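Local atomic coordinates of YncI copper-binding domain-containing protein (Nocardia farcinica, PDB entry 3ESM), a protein that is of unknown function but consists here of an immunoglobulin-like YcnI-family (DUF1775) domain, which may bind copper, from a larger protein predicted to be membrane-anchored. Residues D8-Q14 against L135-T139; S18-V24 against F85-S91; T37-P41 against V101-A105. The protein carries 2 engineered substitutions. One frame throughout, in Å; residues are numbered along the deposited sequence. Where two conformers were deposited one is given.

Interaction 1 (D8-Q14 against L135-T139)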
ATOM      1  N   ASP A   8     -12.433   0.389 -16.714  1.00 36.60           N
ATOM      2  CA  ASP A   8     -12.957   0.296 -18.069  0.50 37.93           C
ATOM      3  C   ASP A   8     -12.670  -1.077 -18.647  1.00 38.60           C
ATOM      4  O   ASP A   8     -11.558  -1.596 -18.522  1.00 37.91           O
ATOM      5  CB  ASP A   8     -12.338   1.368 -18.963  0.50 38.18           C
ATOM      6  CG  ASP A   8     -13.202   1.688 -20.171  0.50 39.69           C
ATOM      7  OD1 ASP A   8     -14.249   2.353 -19.998  0.50 40.67           O
ATOM      8  OD2 ASP A   8     -12.835   1.275 -21.292  0.50 41.31           O
ATOM      9  N   ALA A   9     -13.683  -1.656 -19.289  1.00 39.08           N
ATOM     10  CA  ALA A   9     -13.570  -2.963 -19.894  1.00 41.44           C
ATOM     11  C   ALA A   9     -14.789  -3.118 -20.813  1.00 43.18           C
ATOM     12  O   ALA A   9     -15.807  -3.684 -20.416  1.00 44.26           O
ATOM     13  CB  ALA A   9     -13.564  -4.020 -18.838  1.00 40.95           C
ATOM     14  N   PRO A  10     -14.700  -2.570 -22.036  1.00 44.87           N
ATOM     15  CA  PRO A  10     -15.848  -2.537 -22.958  1.00 45.41           C
ATOM     16  C   PRO A  10     -16.495  -3.910 -23.170  1.00 45.54           C
ATOM     17  O   PRO A  10     -17.724  -4.043 -23.076  1.00 46.76           O
ATOM     18  CB  PRO A  10     -15.231  -2.001 -24.257  1.00 45.70           C
ATOM     19  CG  PRO A  10     -14.121  -1.100 -23.770  1.00 45.97           C
ATOM     20  CD  PRO A  10     -13.521  -1.889 -22.599  1.00 44.64           C
ATOM     21  N   GLY A  11     -15.686  -4.926 -23.431  1.00 45.58           N
ATOM     22  CA  GLY A  11     -16.222  -6.282 -23.537  1.00 45.28           C
ATOM     23  C   GLY A  11     -17.115  -6.645 -22.351  1.00 44.77           C
ATOM     24  O   GLY A  11     -18.321  -6.844 -22.505  1.00 45.34           O
ATOM     25  N   ALA A  12     -16.501  -6.717 -21.169  1.00 43.05           N
ATOM     26  CA  ALA A  12     -17.098  -7.218 -19.911  1.00 40.70           C
ATOM     27  C   ALA A  12     -18.478  -7.872 -19.906  1.00 39.16           C
ATOM     28  O   ALA A  12     -19.511  -7.192 -19.940  1.00 38.74           O
ATOM     29  CB  ALA A  12     -17.015  -6.175 -18.798  1.00 40.45           C
ATOM     30  N   ALA A  13     -18.469  -9.194 -19.763  1.00 36.77           N
ATOM     31  CA  ALA A  13     -19.689  -9.966 -19.652  1.00 35.11           C
ATOM     32  C   ALA A  13     -19.641 -10.890 -18.456  1.00 33.94           C
ATOM     33  O   ALA A  13     -18.560 -11.267 -18.002  1.00 33.65           O
ATOM     34  CB  ALA A  13     -19.895 -10.776 -20.918  1.00 34.93           C
ATOM     35  N   GLN A  14     -20.805 -11.280 -17.946  1.00 33.47           N
ATOM     36  CA  GLN A  14     -20.885 -12.269 -16.867  1.00 33.29           C
ATOM     37  C   GLN A  14     -20.269 -13.565 -17.362  1.00 33.42           C
ATOM     38  O   GLN A  14     -20.539 -13.977 -18.498  1.00 32.93           O
ATOM     39  CB  GLN A  14     -22.342 -12.492 -16.453  1.00 34.45           C
ATOM     40  CG  GLN A  14     -23.053 -11.196 -16.027  1.00 35.79           C
ATOM     41  CD  GLN A  14     -24.492 -11.404 -15.567  1.00 39.72           C
ATOM     42  OE1 GLN A  14     -24.870 -12.498 -15.157  1.00 40.69           O
ATOM     43  NE2 GLN A  14     -25.282 -10.342 -15.608  1.00 39.40           N
ATOM     44  N   LEU A 135     -17.935  -2.239 -12.396  1.00 31.94           N
ATOM     45  CA  LEU A 135     -18.337  -2.556 -13.774  1.00 31.97           C
ATOM     46  C   LEU A 135     -19.737  -3.137 -13.809  1.00 32.78           C
ATOM     47  O   LEU A 135     -20.115  -3.861 -12.910  1.00 32.65           O
ATOM     48  CB  LEU A 135     -17.434  -3.614 -14.398  1.00 32.82           C
ATOM     49  CG  LEU A 135     -15.979  -3.285 -14.719  1.00 32.96           C
ATOM     50  CD1 LEU A 135     -15.310  -4.570 -15.216  1.00 33.62           C
ATOM     51  CD2 LEU A 135     -15.932  -2.203 -15.771  1.00 34.42           C
ATOM     52  N   THR A 136     -20.472  -2.813 -14.870  1.00 34.39           N
ATOM     53  CA  THR A 136     -21.729  -3.496 -15.203  1.00 35.79           C
ATOM     54  C   THR A 136     -21.413  -4.619 -16.133  1.00 36.06           C
ATOM     55  O   THR A 136     -20.653  -4.441 -17.080  1.00 37.08           O
ATOM     56  CB  THR A 136     -22.674  -2.554 -15.941  1.00 36.56           C
ATOM     57  OG1 THR A 136     -23.244  -1.679 -14.977  1.00 38.00           O
ATOM     58  CG2 THR A 136     -23.773  -3.350 -16.676  1.00 37.54           C
ATOM     59  N   LEU A 137     -22.003  -5.779 -15.883  1.00 35.54           N
ATOM     60  CA  LEU A 137     -21.679  -6.947 -16.671  1.00 36.38           C
ATOM     61  C   LEU A 137     -22.853  -7.365 -17.521  1.00 37.73           C
ATOM     62  O   LEU A 137     -23.944  -7.586 -16.993  1.00 37.98           O
ATOM     63  CB  LEU A 137     -21.268  -8.088 -15.759  1.00 35.06           C
ATOM     64  CG  LEU A 137     -20.057  -7.715 -14.911  1.00 34.12           C
ATOM     65  CD1 LEU A 137     -19.804  -8.851 -13.917  1.00 30.25           C
ATOM     66  CD2 LEU A 137     -18.834  -7.443 -15.771  1.00 34.15           C
ATOM     67  N   ALA A 138     -22.612  -7.466 -18.823  1.00 39.27           N
ATOM     68  CA  ALA A 138     -23.644  -7.872 -19.760  1.00 40.03           C
ATOM     69  C   ALA A 138     -24.018  -9.312 -19.507  1.00 41.34           C
ATOM     70  O   ALA A 138     -23.211 -10.133 -19.061  1.00 39.89           O
ATOM     71  CB  ALA A 138     -23.175  -7.687 -21.198  1.00 40.35           C
ATOM     72  N   THR A 139     -25.263  -9.628 -19.817  1.00 42.46           N
ATOM     73  CA  THR A 139     -25.788 -10.938 -19.523  1.00 44.58           C
ATOM     74  C   THR A 139     -25.074 -11.931 -20.398  1.00 44.53           C
ATOM     75  O   THR A 139     -24.750 -11.598 -21.533  1.00 45.73           O
ATOM     76  CB  THR A 139     -27.286 -10.966 -19.836  1.00 44.79           C
ATOM     77  OG1 THR A 139     -27.950 -10.005 -19.002  1.00 47.32           O
ATOM     78  CG2 THR A 139     -27.855 -12.346 -19.593  1.00 46.58           C
TER

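Interaction 2 (S18-V24 against F85-S91)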
ATOM      1  N   SER A  18     -12.036 -10.322 -19.328  1.00 31.04           N
ATOM      2  CA  SER A  18     -11.860  -8.984 -19.909  1.00 31.60           C
ATOM      3  C   SER A  18     -10.509  -8.423 -19.532  1.00 31.22           C
ATOM      4  O   SER A  18      -9.998  -8.760 -18.466  1.00 30.48           O
ATOM      5  CB  SER A  18     -12.924  -7.999 -19.400  1.00 31.89           C
ATOM      6  OG  SER A  18     -14.220  -8.290 -19.914  1.00 35.62           O
ATOM      7  N   VAL A  19      -9.951  -7.569 -20.387  1.00 30.60           N
ATOM      8  CA  VAL A  19      -8.813  -6.733 -20.002  1.00 31.63           C
ATOM      9  C   VAL A  19      -9.422  -5.512 -19.302  1.00 31.49           C
ATOM     10  O   VAL A  19     -10.107  -4.705 -19.950  1.00 31.80           O
ATOM     11  CB  VAL A  19      -8.002  -6.259 -21.234  1.00 32.74           C
ATOM     12  CG1 VAL A  19      -6.909  -5.288 -20.822  1.00 33.07           C
ATOM     13  CG2 VAL A  19      -7.384  -7.455 -21.983  1.00 33.91           C
ATOM     14  N   VAL A  20      -9.165  -5.363 -17.996  1.00 30.05           N
ATOM     15  CA  VAL A  20      -9.725  -4.259 -17.207  1.00 28.99           C
ATOM     16  C   VAL A  20      -8.662  -3.216 -16.971  1.00 29.30           C
ATOM     17  O   VAL A  20      -7.565  -3.549 -16.532  1.00 28.68           O
ATOM     18  CB  VAL A  20     -10.245  -4.770 -15.844  1.00 29.45           C
ATOM     19  CG1 VAL A  20     -10.841  -3.627 -14.987  1.00 28.63           C
ATOM     20  CG2 VAL A  20     -11.292  -5.831 -16.090  1.00 28.91           C
ATOM     21  N   THR A  21      -8.981  -1.971 -17.299  1.00 29.12           N
ATOM     22  CA  THR A  21      -8.023  -0.884 -17.168  1.00 28.94           C
ATOM     23  C   THR A  21      -8.486   0.005 -16.037  1.00 28.49           C
ATOM     24  O   THR A  21      -9.615   0.499 -16.069  1.00 28.72           O
ATOM     25  CB  THR A  21      -7.974  -0.047 -18.452  1.00 29.49           C
ATOM     26  OG1 THR A  21      -7.365  -0.800 -19.513  1.00 31.80           O
ATOM     27  CG2 THR A  21      -7.184   1.263 -18.214  1.00 31.58           C
ATOM     28  N   PHE A  22      -7.634   0.201 -15.027  1.00 27.43           N
ATOM     29  CA  PHE A  22      -7.928   1.112 -13.905  1.00 27.48           C
ATOM     30  C   PHE A  22      -7.171   2.397 -14.145  1.00 28.98           C
ATOM     31  O   PHE A  22      -5.947   2.375 -14.246  1.00 29.40           O
ATOM     32  CB  PHE A  22      -7.512   0.492 -12.565  1.00 27.56           C
ATOM     33  CG  PHE A  22      -8.292  -0.733 -12.232  1.00 25.32           C
ATOM     34  CD1 PHE A  22      -9.564  -0.624 -11.685  1.00 26.97           C
ATOM     35  CD2 PHE A  22      -7.775  -1.988 -12.494  1.00 28.58           C
ATOM     36  CE1 PHE A  22     -10.306  -1.763 -11.402  1.00 28.04           C
ATOM     37  CE2 PHE A  22      -8.517  -3.150 -12.217  1.00 29.85           C
ATOM     38  CZ  PHE A  22      -9.785  -3.032 -11.689  1.00 30.16           C
ATOM     39  N   ARG A  23      -7.894   3.510 -14.286  1.00 28.57           N
ATOM     40  CA  ARG A  23      -7.234   4.787 -14.524  1.00 29.26           C
ATOM     41  C   ARG A  23      -7.294   5.546 -13.222  1.00 29.15           C
ATOM     42  O   ARG A  23      -8.378   5.821 -12.702  1.00 30.21           O
ATOM     43  CB  ARG A  23      -7.931   5.566 -15.635  1.00 30.27           C
ATOM     44  CG  ARG A  23      -7.181   6.818 -16.041  1.00 33.57           C
ATOM     45  CD  ARG A  23      -7.810   7.460 -17.280  1.00 37.83           C
ATOM     46  NE  ARG A  23      -6.932   8.486 -17.815  1.00 40.64           N
ATOM     47  CZ  ARG A  23      -7.195   9.782 -17.767  1.00 42.40           C
ATOM     48  NH1 ARG A  23      -8.330  10.198 -17.225  1.00 44.10           N
ATOM     49  NH2 ARG A  23      -6.329  10.658 -18.276  1.00 44.59           N
ATOM     50  N   VAL A  24      -6.116   5.875 -12.700  1.00 29.10           N
ATOM     51  CA  VAL A  24      -5.977   6.431 -11.366  1.00 28.50           C
ATOM     52  C   VAL A  24      -5.429   7.854 -11.369  1.00 29.60           C
ATOM     53  O   VAL A  24      -4.338   8.092 -11.909  1.00 29.77           O
ATOM     54  CB  VAL A  24      -4.976   5.577 -10.588  1.00 28.24           C
ATOM     55  CG1 VAL A  24      -4.750   6.139  -9.159  1.00 28.93           C
ATOM     56  CG2 VAL A  24      -5.456   4.097 -10.592  1.00 30.21           C
ATOM     57  N   PHE A  85      -2.566  11.126 -14.560  1.00 36.41           N
ATOM     58  CA  PHE A  85      -3.316   9.887 -14.405  1.00 35.64           C
ATOM     59  C   PHE A  85      -2.404   8.759 -14.837  1.00 35.23           C
ATOM     60  O   PHE A  85      -1.480   8.961 -15.622  1.00 35.39           O
ATOM     61  CB  PHE A  85      -4.547   9.912 -15.328  1.00 37.22           C
ATOM     62  CG  PHE A  85      -5.582  10.941 -14.935  1.00 40.38           C
ATOM     63  CD1 PHE A  85      -6.763  10.551 -14.332  1.00 42.11           C
ATOM     64  CD2 PHE A  85      -5.367  12.291 -15.169  1.00 42.16           C
ATOM     65  CE1 PHE A  85      -7.709  11.492 -13.961  1.00 44.38           C
ATOM     66  CE2 PHE A  85      -6.305  13.232 -14.806  1.00 44.39           C
ATOM     67  CZ  PHE A  85      -7.481  12.834 -14.203  1.00 45.12           C
ATOM     68  N   GLN A  86      -2.656   7.552 -14.354  1.00 33.36           N
ATOM     69  CA  GLN A  86      -1.914   6.398 -14.853  1.00 33.00           C
ATOM     70  C   GLN A  86      -2.883   5.245 -15.026  1.00 31.69           C
ATOM     71  O   GLN A  86      -3.761   5.069 -14.178  1.00 30.44           O
ATOM     72  CB  GLN A  86      -0.841   5.989 -13.836  1.00 34.01           C
ATOM     73  CG  GLN A  86      -0.213   4.640 -14.134  1.00 35.14           C
ATOM     74  CD  GLN A  86       0.709   4.720 -15.306  1.00 38.63           C
ATOM     75  OE1 GLN A  86       1.570   5.614 -15.366  1.00 38.51           O
ATOM     76  NE2 GLN A  86       0.548   3.807 -16.260  1.00 39.27           N
ATOM     77  N   ARG A  87      -2.712   4.464 -16.096  1.00 30.52           N
ATOM     78  CA  ARG A  87      -3.492   3.244 -16.294  1.00 30.50           C
ATOM     79  C   ARG A  87      -2.771   2.009 -15.748  1.00 30.07           C
ATOM     80  O   ARG A  87      -1.553   1.856 -15.901  1.00 31.90           O
ATOM     81  CB  ARG A  87      -3.812   3.028 -17.776  1.00 32.16           C
ATOM     82  CG  ARG A  87      -4.709   4.068 -18.412  1.00 34.65           C
ATOM     83  CD  ARG A  87      -4.804   3.774 -19.923  1.00 43.47           C
ATOM     84  NE  ARG A  87      -3.470   3.491 -20.464  1.00 48.42           N
ATOM     85  CZ  ARG A  87      -3.048   2.290 -20.871  1.00 52.27           C
ATOM     86  NH1 ARG A  87      -3.861   1.235 -20.831  1.00 52.94           N
ATOM     87  NH2 ARG A  87      -1.807   2.139 -21.337  1.00 54.31           N
ATOM     88  N   PHE A  88      -3.527   1.151 -15.082  1.00 28.30           N
ATOM     89  CA  PHE A  88      -3.002  -0.094 -14.542  1.00 27.21           C
ATOM     90  C   PHE A  88      -3.921  -1.147 -15.144  1.00 28.51           C
ATOM     91  O   PHE A  88      -5.152  -1.088 -14.953  1.00 28.35           O
ATOM     92  CB  PHE A  88      -3.141  -0.086 -13.021  1.00 27.12           C
ATOM     93  CG  PHE A  88      -2.280   0.932 -12.343  1.00 25.88           C
ATOM     94  CD1 PHE A  88      -0.983   0.616 -11.963  1.00 28.67           C
ATOM     95  CD2 PHE A  88      -2.775   2.207 -12.077  1.00 27.44           C
ATOM     96  CE1 PHE A  88      -0.182   1.559 -11.331  1.00 28.69           C
ATOM     97  CE2 PHE A  88      -1.972   3.150 -11.446  1.00 30.17           C
ATOM     98  CZ  PHE A  88      -0.686   2.818 -11.083  1.00 27.98           C
ATOM     99  N   VAL A  89      -3.338  -2.139 -15.806  1.00 27.98           N
ATOM    100  CA  VAL A  89      -4.147  -3.039 -16.637  1.00 28.70           C
ATOM    101  C   VAL A  89      -3.997  -4.494 -16.205  1.00 27.85           C
ATOM    102  O   VAL A  89      -2.881  -5.012 -15.990  1.00 27.46           O
ATOM    103  CB  VAL A  89      -3.738  -2.943 -18.122  1.00 29.30           C
ATOM    104  CG1 VAL A  89      -4.525  -3.954 -18.929  1.00 30.25           C
ATOM    105  CG2 VAL A  89      -3.918  -1.524 -18.636  1.00 31.79           C
ATOM    106  N   VAL A  90      -5.134  -5.153 -16.000  1.00 27.53           N
ATOM    107  CA  VAL A  90      -5.082  -6.553 -15.617  1.00 28.10           C
ATOM    108  C   VAL A  90      -6.140  -7.327 -16.413  1.00 28.30           C
ATOM    109  O   VAL A  90      -7.264  -6.867 -16.552  1.00 28.84           O
ATOM    110  CB  VAL A  90      -5.270  -6.729 -14.091  1.00 28.26           C
ATOM    111  CG1 VAL A  90      -6.660  -6.223 -13.619  1.00 29.33           C
ATOM    112  CG2 VAL A  90      -4.975  -8.178 -13.618  1.00 28.67           C
ATOM    113  N   SER A  91      -5.759  -8.485 -16.927  1.00 28.17           N
ATOM    114  CA  SER A  91      -6.685  -9.324 -17.676  0.50 28.33           C
ATOM    115  C   SER A  91      -7.192 -10.415 -16.758  1.00 28.60           C
ATOM    116  O   SER A  91      -6.403 -11.195 -16.237  1.00 29.04           O
ATOM    117  CB  SER A  91      -5.959  -9.958 -18.854  0.50 28.37           C
ATOM    118  OG  SER A  91      -6.781 -10.932 -19.471  0.50 29.15           O
TER

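Interaction 3 (T37-P41 against V101-A105)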
ATOM      1  N   THR A  37      -3.181  -1.065  -5.098  1.00 22.99           N
ATOM      2  CA  THR A  37      -3.592  -2.433  -4.829  1.00 23.21           C
ATOM      3  C   THR A  37      -5.068  -2.540  -5.173  1.00 24.05           C
ATOM      4  O   THR A  37      -5.833  -1.715  -4.714  1.00 25.78           O
ATOM      5  CB  THR A  37      -3.348  -2.797  -3.340  1.00 22.87           C
ATOM      6  OG1 THR A  37      -1.918  -3.021  -3.163  1.00 26.16           O
ATOM      7  CG2 THR A  37      -4.062  -4.082  -2.986  1.00 25.06           C
ATOM      8  N   VAL A  38      -5.469  -3.529  -5.957  1.00 22.85           N
ATOM      9  CA  VAL A  38      -6.889  -3.662  -6.299  1.00 23.44           C
ATOM     10  C   VAL A  38      -7.379  -5.013  -5.872  1.00 23.88           C
ATOM     11  O   VAL A  38      -6.726  -6.023  -6.121  1.00 22.51           O
ATOM     12  CB  VAL A  38      -7.119  -3.513  -7.809  1.00 24.17           C
ATOM     13  CG1 VAL A  38      -8.598  -3.762  -8.147  1.00 27.42           C
ATOM     14  CG2 VAL A  38      -6.706  -2.140  -8.258  1.00 23.72           C
ATOM     15  N   THR A  39      -8.565  -5.038  -5.254  1.00 23.97           N
ATOM     16  CA  THR A  39      -9.150  -6.287  -4.776  1.00 25.00           C
ATOM     17  C   THR A  39      -9.920  -6.913  -5.927  1.00 25.44           C
ATOM     18  O   THR A  39     -10.747  -6.240  -6.554  1.00 24.79           O
ATOM     19  CB  THR A  39     -10.132  -5.983  -3.639  1.00 25.35           C
ATOM     20  OG1 THR A  39      -9.414  -5.501  -2.497  1.00 24.25           O
ATOM     21  CG2 THR A  39     -10.912  -7.220  -3.272  1.00 26.04           C
ATOM     22  N   LEU A  40      -9.630  -8.192  -6.238  1.00 24.15           N
ATOM     23  CA  LEU A  40     -10.221  -8.867  -7.393  1.00 24.17           C
ATOM     24  C   LEU A  40     -11.268  -9.856  -6.940  1.00 24.57           C
ATOM     25  O   LEU A  40     -11.221 -10.353  -5.831  1.00 24.48           O
ATOM     26  CB  LEU A  40      -9.181  -9.642  -8.223  1.00 25.00           C
ATOM     27  CG  LEU A  40      -8.046  -8.765  -8.773  1.00 23.09           C
ATOM     28  CD1 LEU A  40      -6.948  -9.660  -9.352  1.00 28.11           C
ATOM     29  CD2 LEU A  40      -8.597  -7.837  -9.850  1.00 26.45           C
ATOM     30  N   PRO A  41     -12.210 -10.149  -7.830  1.00 26.31           N
ATOM     31  CA  PRO A  41     -13.334 -10.941  -7.380  1.00 27.61           C
ATOM     32  C   PRO A  41     -13.001 -12.458  -7.467  1.00 28.13           C
ATOM     33  O   PRO A  41     -13.710 -13.260  -8.119  1.00 29.16           O
ATOM     34  CB  PRO A  41     -14.458 -10.520  -8.338  1.00 27.48           C
ATOM     35  CG  PRO A  41     -13.763 -10.069  -9.588  1.00 28.46           C
ATOM     36  CD  PRO A  41     -12.443  -9.465  -9.101  1.00 25.96           C
ATOM     37  N   VAL A 101     -20.031  -5.808 -10.597  1.00 29.42           N
ATOM     38  CA  VAL A 101     -18.873  -6.216  -9.768  1.00 27.93           C
ATOM     39  C   VAL A 101     -18.029  -4.993  -9.395  1.00 26.63           C
ATOM     40  O   VAL A 101     -17.844  -4.110 -10.229  1.00 27.08           O
ATOM     41  CB  VAL A 101     -17.998  -7.263 -10.495  1.00 28.19           C
ATOM     42  CG1 VAL A 101     -17.516  -6.749 -11.848  1.00 30.64           C
ATOM     43  CG2 VAL A 101     -16.815  -7.768  -9.585  1.00 27.05           C
ATOM     44  N   SER A 102     -17.550  -4.935  -8.156  1.00 25.87           N
ATOM     45  CA  SER A 102     -16.733  -3.789  -7.729  1.00 25.82           C
ATOM     46  C   SER A 102     -15.315  -4.267  -7.469  1.00 25.87           C
ATOM     47  O   SER A 102     -15.101  -5.442  -7.162  1.00 24.36           O
ATOM     48  CB  SER A 102     -17.314  -3.076  -6.510  1.00 27.50           C
ATOM     49  OG  SER A 102     -18.573  -2.478  -6.925  1.00 30.75           O
ATOM     50  N   PHE A 103     -14.389  -3.307  -7.524  1.00 25.28           N
ATOM     51  CA  PHE A 103     -12.962  -3.574  -7.317  1.00 25.07           C
ATOM     52  C   PHE A 103     -12.408  -2.582  -6.307  1.00 25.26           C
ATOM     53  O   PHE A 103     -11.767  -1.625  -6.678  1.00 26.83           O
ATOM     54  CB  PHE A 103     -12.188  -3.462  -8.627  1.00 25.31           C
ATOM     55  CG  PHE A 103     -12.699  -4.344  -9.721  1.00 26.54           C
ATOM     56  CD1 PHE A 103     -12.201  -5.630  -9.897  1.00 27.58           C
ATOM     57  CD2 PHE A 103     -13.672  -3.879 -10.592  1.00 27.63           C
ATOM     58  CE1 PHE A 103     -12.667  -6.456 -10.941  1.00 27.47           C
ATOM     59  CE2 PHE A 103     -14.152  -4.692 -11.646  1.00 29.10           C
ATOM     60  CZ  PHE A 103     -13.650  -5.988 -11.813  1.00 29.09           C
ATOM     61  N   PRO A 104     -12.638  -2.836  -5.029  1.00 24.51           N
ATOM     62  CA  PRO A 104     -12.133  -1.933  -3.973  1.00 24.29           C
ATOM     63  C   PRO A 104     -10.619  -1.748  -4.197  1.00 25.92           C
ATOM     64  O   PRO A 104      -9.939  -2.724  -4.541  1.00 24.75           O
ATOM     65  CB  PRO A 104     -12.422  -2.703  -2.689  1.00 25.66           C
ATOM     66  CG  PRO A 104     -13.627  -3.553  -3.027  1.00 24.93           C
ATOM     67  CD  PRO A 104     -13.502  -3.917  -4.501  1.00 25.55           C
ATOM     68  N   ALA A 105     -10.108  -0.527  -4.047  1.00 23.77           N
ATOM     69  CA  ALA A 105      -8.680  -0.295  -4.334  1.00 23.75           C
ATOM     70  C   ALA A 105      -8.041   0.536  -3.233  1.00 24.75           C
ATOM     71  O   ALA A 105      -8.738   1.241  -2.483  1.00 24.55           O
ATOM     72  CB  ALA A 105      -8.516   0.373  -5.649  1.00 24.35           C
TER
HETATM   73  O   HOH W   1     -13.366  -7.395  -6.482  1.00 27.64           O
HETATM   74  O   HOH W   2      -8.019  -3.010  -2.202  1.00 31.10           O

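Interaction 1 (D8-Q14 against L135-T139)
D8 closes the short strand 6-8, where its backbone is hydrogen-bonded to T21, and its CA-to-CB bond points away from L135-T139, as suits an exposed carboxylate. At A9 the chain turns its side chain inward: CB lies 4.1 Å from CD1 of L135 and also rests on S18 and V20, a spot where a methyl group fills the space between two strands. P10 and G11 then carry the backbone outward in a turn at the surface that makes no contact with 135-139; the rigid ring of proline suits such a change of direction. The path recalls the strand switch of many immunoglobulin-like domains, in which the first strand leaves one sheet and continues alongside the last strand of the other. A12 begins this second part. Its buried CB packs 3.8 Å from CD2 of L137 and 4.3 Å from CD1 of L135, while its O accepts a weak hydrogen bond from A138 N at 3.3 Å. A13 forms the single backbone bridge, with its CA 4.5 Å from that of A138 and 3.6 Å from A138 O, the two chains running in roughly the same direction. At Q14 the bridge is completed by a nearly linear hydrogen bond from its N to A138 O, 2.9 Å long. The Q14 side chain adds its own grip: CG lies 3.6 Å from CB of L137, and NE2 gives a weak hydrogen bond, 3.4 Å, to L137 O.

Interaction 2 (S18-V24 against F85-S91)
Six backbone hydrogen bonds, two in each hydrogen-bonded pair, hold together the central strands of the four-stranded antiparallel sheet in this immunoglobulin-like sandwich. V20 N reaches V90 O at 2.8 Å and V90 N returns to V20 O at 3.0 Å; F22 N to F88 O and F88 N to F22 O are both 2.8 Å; V24 N to Q86 O is 2.9 Å and Q86 N to V24 O 3.0 Å. The R23 guanidinium stacks flat on the F85 ring, planes at 2°, with CZ 3.9 Å from the ring centroid: a cation-pi contact that leaves the charge near solvent. R23 shares its face with V19, T21, R87, V89 and S91; there V19 CG1 meets V89 CG1 at 3.3 Å. V20, F22, V24, Q86, F88 and V90 occupy the other, where V24 CG2 lies 3.6 Å from F88 CD2; the end of the Q86 side chain leads away, NE2 hydrogen-bonding R87 O at 2.9 Å. F88 also meets W54 and W71, and F22 meets F103. Alternation thus makes the pair amphipathic: the inner face is apolar but for Q86 and holds F22 and F88, while the other mixes arginines and hydroxyls with valines.

Interaction 3 (T37-P41 against V101-A105)
This is a buried antiparallel strand contact in the second sheet of the immunoglobulin-like sandwich, where strand 33-43 runs between 66-73 and 100-109, and where the latter strand is interrupted at F103-P104. V38 and A105 form a non-hydrogen-bonded pair, their CA atoms 4.3 Å apart, with V38 CG2 4.0 Å from the small CB of A105. Next to it T39 N donates to P104 O at 2.8 Å, the backbone hydrogen bond between the segments. Proline lacks the amide hydrogen that would answer it, so T39 O instead takes a hydrogen bond from water 1, 2.9 Å away, which also donates to S102 O at 2.7 Å. The water thereby spans the gap where the strands part. Apolar groups gather about the F103 side chain: V38 CG1 lies 3.6 Å from its CB, P41 CD 3.5 Å from its CE1 and L40 CD2 4.2 Å from its CD1, while P41 CG meets V101 CG2 at 3.8 Å. F103 also meets F22 edge-to-face, so an aromatic ring suits this position between the sheets. T37 and T39 pack against G112 and D111 of the second subunit, respectively. Backbone pairing is thus sparse here, and the contact relies as much on apolar packing and a bridging water as on direct backbone hydrogen bonding.

Interactions 2 and 3 each lie within one sheet of the sandwich, and interaction 1 lies at the edge, where the continuation of the first strand meets the last. Interaction 1 is joined to both others by backbone: D8 O lies 2.9 Å from T21 N, a probable hydrogen bond to interaction 2, and L135 N lies 2.9 Å from V101 O of interaction 3. Interactions 2 and 3, centred 12 Å apart, meet across the interior, F22 CZ lying 3.8 Å from both F103 CG and V38 CG1. L135 CD1 approaches F103 CE2 at 3.8 Å. In sequence their segments alternate: 18-25 leads to 33-43, and 85-93 to 100-109, each crossing from the first sheet to the second.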